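Local coordinates for putative chromatin binding protein (Chaetomium thermophilum, PDB 6QP0) that probably binds ATP through this P-loop domain and acts as the tRNA-dependent ATPase Kti12, needed for tRNA modification by Elongator, at residues A79-S84 with A111-A116; S153-V158 with S226-L231; E167-R172 with E201-S206. All blocks are in the same frame, centred on the assembly; numbering follows the deposited sequence.

Interaction 1 of 3, residues A79-S84 with A111-A116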
loop_
_atom_site.group_PDB
_atom_site.type_symbol
_atom_site.label_atom_id
_atom_site.label_comp_id
_atom_site.label_asym_id
_atom_site.label_seq_id
_atom_site.Cartn_x
_atom_site.Cartn_y
_atom_site.Cartn_z
ATOM N N ALA A 79 3.558 8.911 -3.882
ATOM C CA ALA A 79 4.195 9.667 -4.955
ATOM C C ALA A 79 3.163 10.300 -5.881
ATOM O O ALA A 79 3.328 11.450 -6.307
ATOM C CB ALA A 79 5.135 8.755 -5.746
ATOM N N THR A 80 2.095 9.567 -6.212
ATOM C CA THR A 80 1.064 10.124 -7.080
ATOM C C THR A 80 0.373 11.314 -6.425
ATOM O O THR A 80 -0.068 12.235 -7.119
ATOM C CB THR A 80 0.027 9.057 -7.438
ATOM O OG1 THR A 80 -0.621 8.595 -6.248
ATOM C CG2 THR A 80 0.686 7.890 -8.160
ATOM N N LEU A 81 0.263 11.303 -5.100
ATOM C CA LEU A 81 -0.312 12.406 -4.348
ATOM C C LEU A 81 0.743 13.392 -3.866
ATOM O O LEU A 81 0.427 14.283 -3.072
ATOM C CB LEU A 81 -1.098 11.868 -3.152
ATOM C CG LEU A 81 -2.200 10.864 -3.491
ATOM C CD1 LEU A 81 -2.828 10.317 -2.222
ATOM C CD2 LEU A 81 -3.257 11.502 -4.385
ATOM N N SER A 82 1.984 13.249 -4.325
ATOM C CA SER A 82 3.069 14.150 -3.945
ATOM C C SER A 82 3.197 14.241 -2.427
ATOM O O SER A 82 3.321 15.323 -1.849
ATOM C CB SER A 82 2.863 15.533 -4.561
ATOM O OG SER A 82 2.819 15.454 -5.975
ATOM N N ILE A 83 3.162 13.082 -1.778
ATOM C CA ILE A 83 3.346 12.977 -0.335
ATOM C C ILE A 83 4.774 12.503 -0.097
ATOM O O ILE A 83 5.099 11.334 -0.335
ATOM C CB ILE A 83 2.326 12.024 0.302
ATOM C CG1 ILE A 83 0.909 12.578 0.134
ATOM C CG2 ILE A 83 2.656 11.800 1.775
ATOM C CD1 ILE A 83 -0.186 11.631 0.585
ATOM N N SER A 84 5.631 13.407 0.365
ATOM C CA SER A 84 7.017 13.052 0.632
ATOM C C SER A 84 7.105 12.070 1.796
ATOM O O SER A 84 6.260 12.057 2.697
ATOM C CB SER A 84 7.838 14.304 0.939
ATOM O OG SER A 84 9.217 13.995 1.040
ATOM N N ALA A 111 -5.318 11.602 5.355
ATOM C CA ALA A 111 -6.443 12.345 4.798
ATOM C C ALA A 111 -6.356 12.393 3.278
ATOM O O ALA A 111 -7.334 12.109 2.577
ATOM C CB ALA A 111 -6.481 13.755 5.387
ATOM N N ALA A 112 -5.178 12.737 2.749
ATOM C CA ALA A 112 -4.996 12.792 1.304
ATOM C C ALA A 112 -5.272 11.436 0.668
ATOM O O ALA A 112 -5.992 11.340 -0.333
ATOM C CB ALA A 112 -3.579 13.263 0.972
ATOM N N LEU A 113 -4.701 10.373 1.238
ATOM C CA LEU A 113 -4.936 9.032 0.715
ATOM C C LEU A 113 -6.417 8.683 0.769
ATOM O O LEU A 113 -6.987 8.181 -0.207
ATOM C CB LEU A 113 -4.114 8.012 1.505
ATOM C CG LEU A 113 -2.592 8.093 1.368
ATOM C CD1 LEU A 113 -1.913 7.328 2.494
ATOM C CD2 LEU A 113 -2.142 7.559 0.018
ATOM N N TYR A 114 -7.061 8.951 1.907
ATOM C CA TYR A 114 -8.469 8.609 2.062
ATOM C C TYR A 114 -9.316 9.275 0.984
ATOM O O TYR A 114 -10.175 8.633 0.366
ATOM C CB TYR A 114 -8.949 9.008 3.459
ATOM C CG TYR A 114 -10.396 8.664 3.732
ATOM C CD1 TYR A 114 -11.411 9.566 3.439
ATOM C CD2 TYR A 114 -10.748 7.438 4.281
ATOM C CE1 TYR A 114 -12.735 9.257 3.685
ATOM C CE2 TYR A 114 -12.070 7.119 4.530
ATOM C CZ TYR A 114 -13.059 8.032 4.229
ATOM O OH TYR A 114 -14.378 7.724 4.474
ATOM N N ALA A 115 -9.077 10.565 0.732
ATOM C CA ALA A 115 -9.858 11.287 -0.267
ATOM C C ALA A 115 -9.627 10.719 -1.661
ATOM O O ALA A 115 -10.577 10.508 -2.425
ATOM C CB ALA A 115 -9.506 12.774 -0.228
ATOM N N ALA A 116 -8.363 10.471 -2.015
ATOM C CA ALA A 116 -8.053 9.932 -3.335
ATOM C C ALA A 116 -8.805 8.633 -3.595
ATOM O O ALA A 116 -9.299 8.407 -4.706
ATOM C CB ALA A 116 -6.547 9.712 -3.469
#
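Leu81 and Ile83, two residues of the loop 79-84, lay their methyl ends against one flank of helix 106-120, meeting Ala112, Leu113 and Ala116. The contact belongs to a beta-alpha-beta unit of the P-loop NTPase fold: strand 72-77 runs into this loop, the helix follows, and strand 125-130 then pairs parallel beside strand 72-77. The side-chain pairs are apolar, and no hydrogen bond crosses the contact. Leu81 carries the larger share, its two methyl branches spread over a helical turn. CD1 reaches the CD2 methyl of Leu113 at 3.6 Å and also approaches the backbone oxygen Ala112 O, whose own partner is Ala116 N one turn further along the helix. The other branch, CD2, rests on Ala116 CB at 3.9 Å. Leu113 does not set out straight at the loop; its branched end brings CD2 within reach, and the two leucines cross obliquely. Ile83 makes the smaller contact, CD1 to Ala112 CB at 3.8 Å, with Leu113 CG slightly farther off. Its CG1 stands anti to the carbonyl carbon (chi1 -64°), the branch from which CD1 reaches across. The small side chains of Ala112 and Ala116 let Leu81 come close to the helix backbone, its CD1 lying 3.8 Å from Ala112 O.

One shell out, a type I beta turn from Ala79 to Ser82 sets the position of Leu81, and Thr80 OG1 is hydrogen-bonded to Ser77 O at the end of the preceding strand. Ile76 of strand 72-77 touches both Leu81 and Ala116, so the contact continues into the sheet. On the helix side, Leu113 packs on Trp138 of helix 136-148; its side chain is about 8 Å from that of Asp130, a magnesium-site residue. The turn itself is closed by Ser82 N bonding to Ala79 O at 3.0 Å.

Interaction 2 of 3, residues S153-V158 with S226-L231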
loop_
_atom_site.group_PDB
_atom_site.type_symbol
_atom_site.label_atom_id
_atom_site.label_comp_id
_atom_site.label_asym_id
_atom_site.label_seq_id
_atom_site.Cartn_x
_atom_site.Cartn_y
_atom_site.Cartn_z
ATOM N N SER A 153 -12.870 -5.384 0.148
ATOM C CA SER A 153 -11.533 -4.903 0.462
ATOM C C SER A 153 -10.659 -6.068 0.902
ATOM O O SER A 153 -11.150 -7.075 1.418
ATOM C CB SER A 153 -11.560 -3.842 1.568
ATOM O OG SER A 153 -12.229 -4.325 2.719
ATOM N N CYS A 154 -9.353 -5.916 0.695
ATOM C CA CYS A 154 -8.387 -6.912 1.134
ATOM C C CYS A 154 -7.067 -6.212 1.424
ATOM O O CYS A 154 -6.898 -5.019 1.155
ATOM C CB CYS A 154 -8.201 -8.021 0.090
ATOM S SG CYS A 154 -7.309 -7.530 -1.410
ATOM N N VAL A 155 -6.131 -6.974 1.983
ATOM C CA VAL A 155 -4.808 -6.475 2.332
ATOM C C VAL A 155 -3.766 -7.350 1.650
ATOM O O VAL A 155 -3.886 -8.581 1.636
ATOM C CB VAL A 155 -4.593 -6.456 3.860
ATOM C CG1 VAL A 155 -3.203 -5.941 4.194
ATOM C CG2 VAL A 155 -5.664 -5.608 4.538
ATOM N N LEU A 156 -2.745 -6.709 1.084
ATOM C CA LEU A 156 -1.662 -7.401 0.387
ATOM C C LEU A 156 -0.337 -6.935 0.983
ATOM O O LEU A 156 0.129 -5.829 0.691
ATOM C CB LEU A 156 -1.715 -7.132 -1.114
ATOM C CG LEU A 156 -0.478 -7.548 -1.909
ATOM C CD1 LEU A 156 -0.173 -9.026 -1.703
ATOM C CD2 LEU A 156 -0.664 -7.237 -3.385
ATOM N N GLN A 157 0.271 -7.782 1.810
ATOM C CA GLN A 157 1.543 -7.456 2.438
ATOM C C GLN A 157 2.703 -7.875 1.545
ATOM O O GLN A 157 2.639 -8.897 0.854
ATOM C CB GLN A 157 1.665 -8.133 3.803
ATOM C CG GLN A 157 2.865 -7.667 4.612
ATOM C CD GLN A 157 2.858 -8.217 6.023
ATOM O OE1 GLN A 157 2.098 -9.131 6.340
ATOM N NE2 GLN A 157 3.703 -7.659 6.880
ATOM N N VAL A 158 3.765 -7.081 1.571
ATOM C CA VAL A 158 4.932 -7.299 0.730
ATOM C C VAL A 158 6.172 -7.110 1.587
ATOM O O VAL A 158 6.173 -6.340 2.554
ATOM C CB VAL A 158 4.952 -6.342 -0.483
ATOM C CG1 VAL A 158 6.254 -6.477 -1.260
ATOM C CG2 VAL A 158 3.758 -6.608 -1.390
ATOM N N SER A 226 -8.305 -8.835 6.910
ATOM C CA SER A 226 -8.571 -9.979 6.056
ATOM C C SER A 226 -9.518 -9.581 4.929
ATOM O O SER A 226 -10.304 -8.640 5.078
ATOM C CB SER A 226 -9.198 -11.136 6.842
ATOM O OG SER A 226 -10.567 -10.882 7.103
ATOM N N PRO A 227 -9.477 -10.278 3.784
ATOM C CA PRO A 227 -8.539 -11.367 3.466
ATOM C C PRO A 227 -7.109 -10.870 3.255
ATOM O O PRO A 227 -6.893 -9.919 2.507
ATOM C CB PRO A 227 -9.112 -11.963 2.173
ATOM C CG PRO A 227 -9.958 -10.884 1.588
ATOM C CD PRO A 227 -10.511 -10.112 2.747
ATOM N N LEU A 228 -6.150 -11.508 3.921
ATOM C CA LEU A 228 -4.753 -11.102 3.859
ATOM C C LEU A 228 -4.014 -11.919 2.808
ATOM O O LEU A 228 -4.248 -13.120 2.660
ATOM C CB LEU A 228 -4.074 -11.273 5.220
ATOM C CG LEU A 228 -2.583 -10.927 5.268
ATOM C CD1 LEU A 228 -2.345 -9.483 4.848
ATOM C CD2 LEU A 228 -2.008 -11.182 6.654
ATOM N N PHE A 229 -3.119 -11.255 2.082
ATOM C CA PHE A 229 -2.255 -11.905 1.108
ATOM C C PHE A 229 -0.848 -11.349 1.267
ATOM O O PHE A 229 -0.663 -10.175 1.598
ATOM C CB PHE A 229 -2.743 -11.688 -0.327
ATOM C CG PHE A 229 -4.187 -12.042 -0.535
ATOM C CD1 PHE A 229 -4.551 -13.315 -0.939
ATOM C CD2 PHE A 229 -5.182 -11.100 -0.329
ATOM C CE1 PHE A 229 -5.878 -13.644 -1.133
ATOM C CE2 PHE A 229 -6.510 -11.423 -0.520
ATOM C CZ PHE A 229 -6.859 -12.696 -0.922
ATOM N N LEU A 230 0.144 -12.205 1.035
ATOM C CA LEU A 230 1.541 -11.833 1.203
ATOM C C LEU A 230 2.340 -12.243 -0.026
ATOM O O LEU A 230 2.000 -13.208 -0.716
ATOM C CB LEU A 230 2.143 -12.482 2.458
ATOM C CG LEU A 230 1.474 -12.133 3.789
ATOM C CD1 LEU A 230 0.257 -13.009 4.046
ATOM C CD2 LEU A 230 2.469 -12.248 4.936
ATOM N N LEU A 231 3.409 -11.492 -0.292
ATOM C CA LEU A 231 4.298 -11.762 -1.423
ATOM C C LEU A 231 5.727 -11.465 -0.976
ATOM O O LEU A 231 6.116 -10.299 -0.862
ATOM C CB LEU A 231 3.927 -10.928 -2.643
ATOM C CG LEU A 231 2.607 -11.227 -3.352
ATOM C CD1 LEU A 231 2.381 -10.222 -4.476
ATOM C CD2 LEU A 231 2.595 -12.643 -3.891
HETATM O O HOH W 1 -9.991 -5.523 4.715
#
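Val155, Gln157, Phe229 and Leu231 meet through the backbone ladder of two parallel strands, 153-158 and 228-231, the latter at the end of the five-stranded sheet of the P-loop NTPase fold. Four hydrogen bonds alternate between the strands, from Val155 N to Pro227 O (3.1 Å) through to Leu231 N and Gln157 O; the shortest is Gln157 N to Phe229 O at 2.6 Å. The face carrying Leu156, Phe229 and Leu231 is densely packed, and helix 237-250 covers it through Val243. Leu156 CD1 lies 3.9 Å from both Phe229 CB and Leu231 CG. Phe229 turns the edge of its ring to Cys154: CE2 is 3.8 Å from Cys154 CB, which lies in the ring plane, while Cys154 SG stands obliquely beside the ring, 69° off its normal. The sulfur is brought there by a chi1 of 71°, between the backbone N and the carbonyl carbon.

On the other face Val155 CG1 packs on Leu228 CD1 at 3.7 Å. The contact opens at exposed Leu230, which Gln157 runs alongside, OE1 3.4 Å from Leu230 CD2; Gln157 NE2 goes to Glu217 OE1. At the start of the strands, beyond the cis peptide before Pro227, backbone hydrogen bonding gives way to a water bridge: one water accepts from Ser153 OG and donates to Ser226 O, 3.2 Å from each.

Interaction 3 of 3, residues E167-R172 with E201-S206. With ADP (adenosine-5'-diphosphate), chain B; AF3 (aluminum fluoride), chain C.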
loop_
_atom_site.group_PDB
_atom_site.type_symbol
_atom_site.label_atom_id
_atom_site.label_comp_id
_atom_site.label_asym_id
_atom_site.label_seq_id
_atom_site.Cartn_x
_atom_site.Cartn_y
_atom_site.Cartn_z
ATOM N N GLU A 167 18.898 -2.653 3.181
ATOM C CA GLU A 167 19.899 -2.535 2.128
ATOM C C GLU A 167 19.426 -1.598 1.024
ATOM O O GLU A 167 20.188 -0.746 0.554
ATOM C CB GLU A 167 20.224 -3.913 1.552
ATOM N N VAL A 168 18.166 -1.734 0.603
ATOM C CA VAL A 168 17.646 -0.902 -0.477
ATOM C C VAL A 168 17.770 0.575 -0.121
ATOM O O VAL A 168 18.301 1.377 -0.900
ATOM C CB VAL A 168 16.186 -1.281 -0.785
ATOM C CG1 VAL A 168 15.557 -0.257 -1.723
ATOM C CG2 VAL A 168 16.121 -2.672 -1.387
ATOM N N ASN A 169 17.272 0.960 1.056
ATOM C CA ASN A 169 17.297 2.367 1.440
ATOM C C ASN A 169 18.718 2.915 1.465
ATOM O O ASN A 169 18.925 4.112 1.231
ATOM C CB ASN A 169 16.633 2.551 2.805
ATOM C CG ASN A 169 16.273 3.995 3.086
ATOM O OD1 ASN A 169 15.255 4.497 2.608
ATOM N ND2 ASN A 169 17.106 4.672 3.866
ATOM N N GLU A 170 19.707 2.062 1.741
ATOM C CA GLU A 170 21.097 2.508 1.719
ATOM C C GLU A 170 21.557 2.791 0.294
ATOM O O GLU A 170 22.185 3.821 0.027
ATOM C CB GLU A 170 21.997 1.459 2.373
ATOM C CG GLU A 170 21.682 1.187 3.833
ATOM C CD GLU A 170 21.825 2.419 4.704
ATOM O OE1 GLU A 170 22.669 3.284 4.387
ATOM O OE2 GLU A 170 21.086 2.521 5.706
ATOM N N ARG A 171 21.257 1.882 -0.639
ATOM C CA ARG A 171 21.645 2.102 -2.027
ATOM C C ARG A 171 20.964 3.338 -2.600
ATOM O O ARG A 171 21.553 4.045 -3.426
ATOM C CB ARG A 171 21.307 0.876 -2.876
ATOM C CG ARG A 171 21.763 -0.451 -2.280
ATOM N NH1 ARG A 171 21.418 -4.871 -1.727
ATOM N NH2 ARG A 171 23.296 -3.621 -2.134
ATOM N N ARG A 172 19.728 3.615 -2.178
ATOM C CA ARG A 172 19.033 4.812 -2.634
ATOM C C ARG A 172 19.543 6.063 -1.932
ATOM O O ARG A 172 19.565 7.140 -2.539
ATOM C CB ARG A 172 17.527 4.647 -2.428
ATOM C CG ARG A 172 16.904 3.668 -3.410
ATOM C CD ARG A 172 15.425 3.446 -3.155
ATOM N NE ARG A 172 14.803 2.712 -4.254
ATOM C CZ ARG A 172 13.540 2.295 -4.262
ATOM N NH1 ARG A 172 12.751 2.531 -3.224
ATOM N NH2 ARG A 172 13.067 1.640 -5.314
ATOM N N GLU A 201 12.963 7.678 -4.156
ATOM C CA GLU A 201 13.554 8.638 -3.227
ATOM C C GLU A 201 13.778 7.960 -1.879
ATOM O O GLU A 201 12.841 7.375 -1.326
ATOM C CB GLU A 201 12.646 9.855 -3.059
ATOM C CG GLU A 201 13.265 11.180 -3.487
ATOM C CD GLU A 201 14.294 11.696 -2.500
ATOM O OE1 GLU A 201 15.437 11.976 -2.920
ATOM O OE2 GLU A 201 13.961 11.821 -1.302
ATOM N N PRO A 202 14.986 8.008 -1.326
ATOM C CA PRO A 202 15.244 7.304 -0.067
ATOM C C PRO A 202 14.654 8.033 1.131
ATOM O O PRO A 202 14.344 9.225 1.087
ATOM C CB PRO A 202 16.774 7.274 0.012
ATOM C CG PRO A 202 17.190 8.516 -0.697
ATOM C CD PRO A 202 16.192 8.701 -1.821
ATOM N N TYR A 203 14.501 7.277 2.210
ATOM C CA TYR A 203 14.156 7.835 3.506
ATOM C C TYR A 203 15.436 8.235 4.234
ATOM O O TYR A 203 16.510 7.680 3.986
ATOM C CB TYR A 203 13.393 6.825 4.366
ATOM C CG TYR A 203 12.167 6.200 3.736
ATOM C CD1 TYR A 203 12.273 5.343 2.646
ATOM C CD2 TYR A 203 10.903 6.431 4.263
ATOM C CE1 TYR A 203 11.152 4.761 2.083
ATOM C CE2 TYR A 203 9.782 5.852 3.710
ATOM C CZ TYR A 203 9.910 5.021 2.621
ATOM O OH TYR A 203 8.785 4.445 2.081
ATOM N N GLU A 204 15.317 9.199 5.141
ATOM C CA GLU A 204 16.402 9.457 6.077
ATOM C C GLU A 204 16.515 8.269 7.028
ATOM O O GLU A 204 15.504 7.728 7.486
ATOM C CB GLU A 204 16.155 10.750 6.848
ATOM C CG GLU A 204 16.067 11.993 5.968
ATOM C CD GLU A 204 17.323 12.215 5.149
ATOM O OE1 GLU A 204 18.424 12.094 5.719
ATOM O OE2 GLU A 204 17.211 12.495 3.937
ATOM N N ARG A 205 17.750 7.842 7.313
ATOM C CA ARG A 205 17.933 6.622 8.096
ATOM C C ARG A 205 17.219 6.694 9.445
ATOM O O ARG A 205 16.805 5.658 9.980
ATOM C CB ARG A 205 19.426 6.332 8.286
ATOM C CG ARG A 205 20.114 5.812 7.023
ATOM C CD ARG A 205 21.460 5.160 7.328
ATOM N NE ARG A 205 22.536 6.134 7.506
ATOM C CZ ARG A 205 23.534 6.323 6.643
ATOM N NH1 ARG A 205 23.611 5.599 5.532
ATOM N NH2 ARG A 205 24.462 7.235 6.900
ATOM N N SER A 206 17.051 7.895 10.007
ATOM C CA SER A 206 16.254 8.042 11.222
ATOM C C SER A 206 14.787 7.727 10.953
ATOM O O SER A 206 14.163 6.943 11.680
ATOM C CB SER A 206 16.405 9.461 11.778
ATOM O OG SER A 206 15.650 9.650 12.964
HETATM P PB ADP B . 8.880 0.640 -1.945
HETATM O O1B ADP B . 8.297 1.587 -2.971
HETATM O O2B ADP B . 9.516 1.424 -0.832
HETATM O O3B ADP B . 7.790 -0.233 -1.372
HETATM P PA ADP B . 10.196 -0.590 -4.259
HETATM O O1A ADP B . 10.429 0.718 -4.976
HETATM O O2A ADP B . 8.947 -1.258 -4.788
HETATM O O3A ADP B . 10.048 -0.307 -2.639
HETATM O "O5'" ADP B . 11.517 -1.572 -4.481
HETATM C "C5'" ADP B . 12.697 -1.253 -3.771
HETATM C "C4'" ADP B . 13.817 -1.781 -4.412
HETATM O "O4'" ADP B . 13.930 -3.260 -4.133
HETATM C "C3'" ADP B . 13.684 -1.648 -6.005
HETATM O "O3'" ADP B . 15.028 -1.368 -6.611
HETATM C "C2'" ADP B . 13.259 -2.745 -6.392
HETATM O "O2'" ADP B . 13.861 -3.076 -7.705
HETATM C "C1'" ADP B . 13.710 -3.876 -5.261
HETATM N N9 ADP B . 12.643 -4.802 -5.086
HETATM C C8 ADP B . 11.398 -4.669 -4.630
HETATM N N7 ADP B . 10.828 -5.877 -4.690
HETATM C C5 ADP B . 11.732 -6.740 -5.185
HETATM C C6 ADP B . 11.667 -8.091 -5.449
HETATM N N6 ADP B . 10.903 -9.335 -5.452
HETATM N N1 ADP B . 12.714 -8.727 -5.945
HETATM C C2 ADP B . 13.859 -8.050 -6.196
HETATM N N3 ADP B . 13.933 -6.721 -5.939
HETATM C C4 ADP B . 12.864 -6.075 -5.434
HETATM AL AL AF3 C . 8.749 3.473 -1.017
HETATM F F1 AF3 C . 7.351 3.415 -2.000
HETATM F F2 AF3 C . 10.268 3.812 -1.723
HETATM F F3 AF3 C . 8.717 2.741 0.525
#
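Asn169 on helix 162-174 grips the backbone of Tyr203 from both ends of its amide. Its OD1 accepts from Tyr203 N at 2.9 Å, the donor lying in the carbonyl plane on a lone pair; its ND2 donates to Tyr203 O at 3.1 Å, this time from above the plane of the acceptor carbonyl. OD1 and one N-H of the buried ND2 are thus both taken up by Tyr203. CG stands anti to the backbone N (chi1 -164°); the two side chains cross at about a right angle, with amide and ring planes 48° apart and OD1 also sitting at the ring edge near CD1. An alanine here would probably leave Tyr203 N and O without these partners and set the tyrosine backbone, with its ring, freer to shift. Pro202 packs beside this pair, its CG 3.3 Å from Arg172 O and its CB against Arg172 CB.

Farther out, Glu170 OE1 offers its syn lone pair to Arg205 NH1 at 2.7 Å, a salt bridge with carboxylate and guanidinium nearly coplanar.

On the nucleotide side, the extended Arg172 gives its NH2 to ADP O1A in a nearly straight bond of 2.8 Å (168°), while NH1 makes only a weak, long bond to the same oxygen and comes to 3.2 Å from fluoride F2. Val168 CG1 lies over one face of this guanidinium. Tyr203 OH approaches F3, which lies in the plane of its ring, but the modelled separation is too short to be taken literally. Ser12, Lys15 and Arg85 also hydrogen-bond the aluminium fluoride, and its aluminium is bound by ADP O2B at 2.2 Å: a P-loop NTPase active site around a mimic of the transferred phosphate.

All three contacts lie in the P-loop NTPase domain. Interaction 1 closes first along the chain, at the strand 72-77 end of the sheet; interaction 2 joins strands 153-158 and 228-231 at the other end, its centre about 21 Å from the first and across the middle of the chain. Interaction 3 is nested within the loop that interaction 2 closes: helix 162-174 follows strand 153-158, and helix 205-213 precedes strand 228-231. The centres of interactions 2 and 3 are about 25 Å apart, those of 1 and 3 about 21 Å, and none touch. Interaction 1 packs a loop on a helix flanking the sheet, interaction 2 builds the sheet's edge, and interaction 3 brings Arg172 and Tyr203 to nucleotide and fluoride.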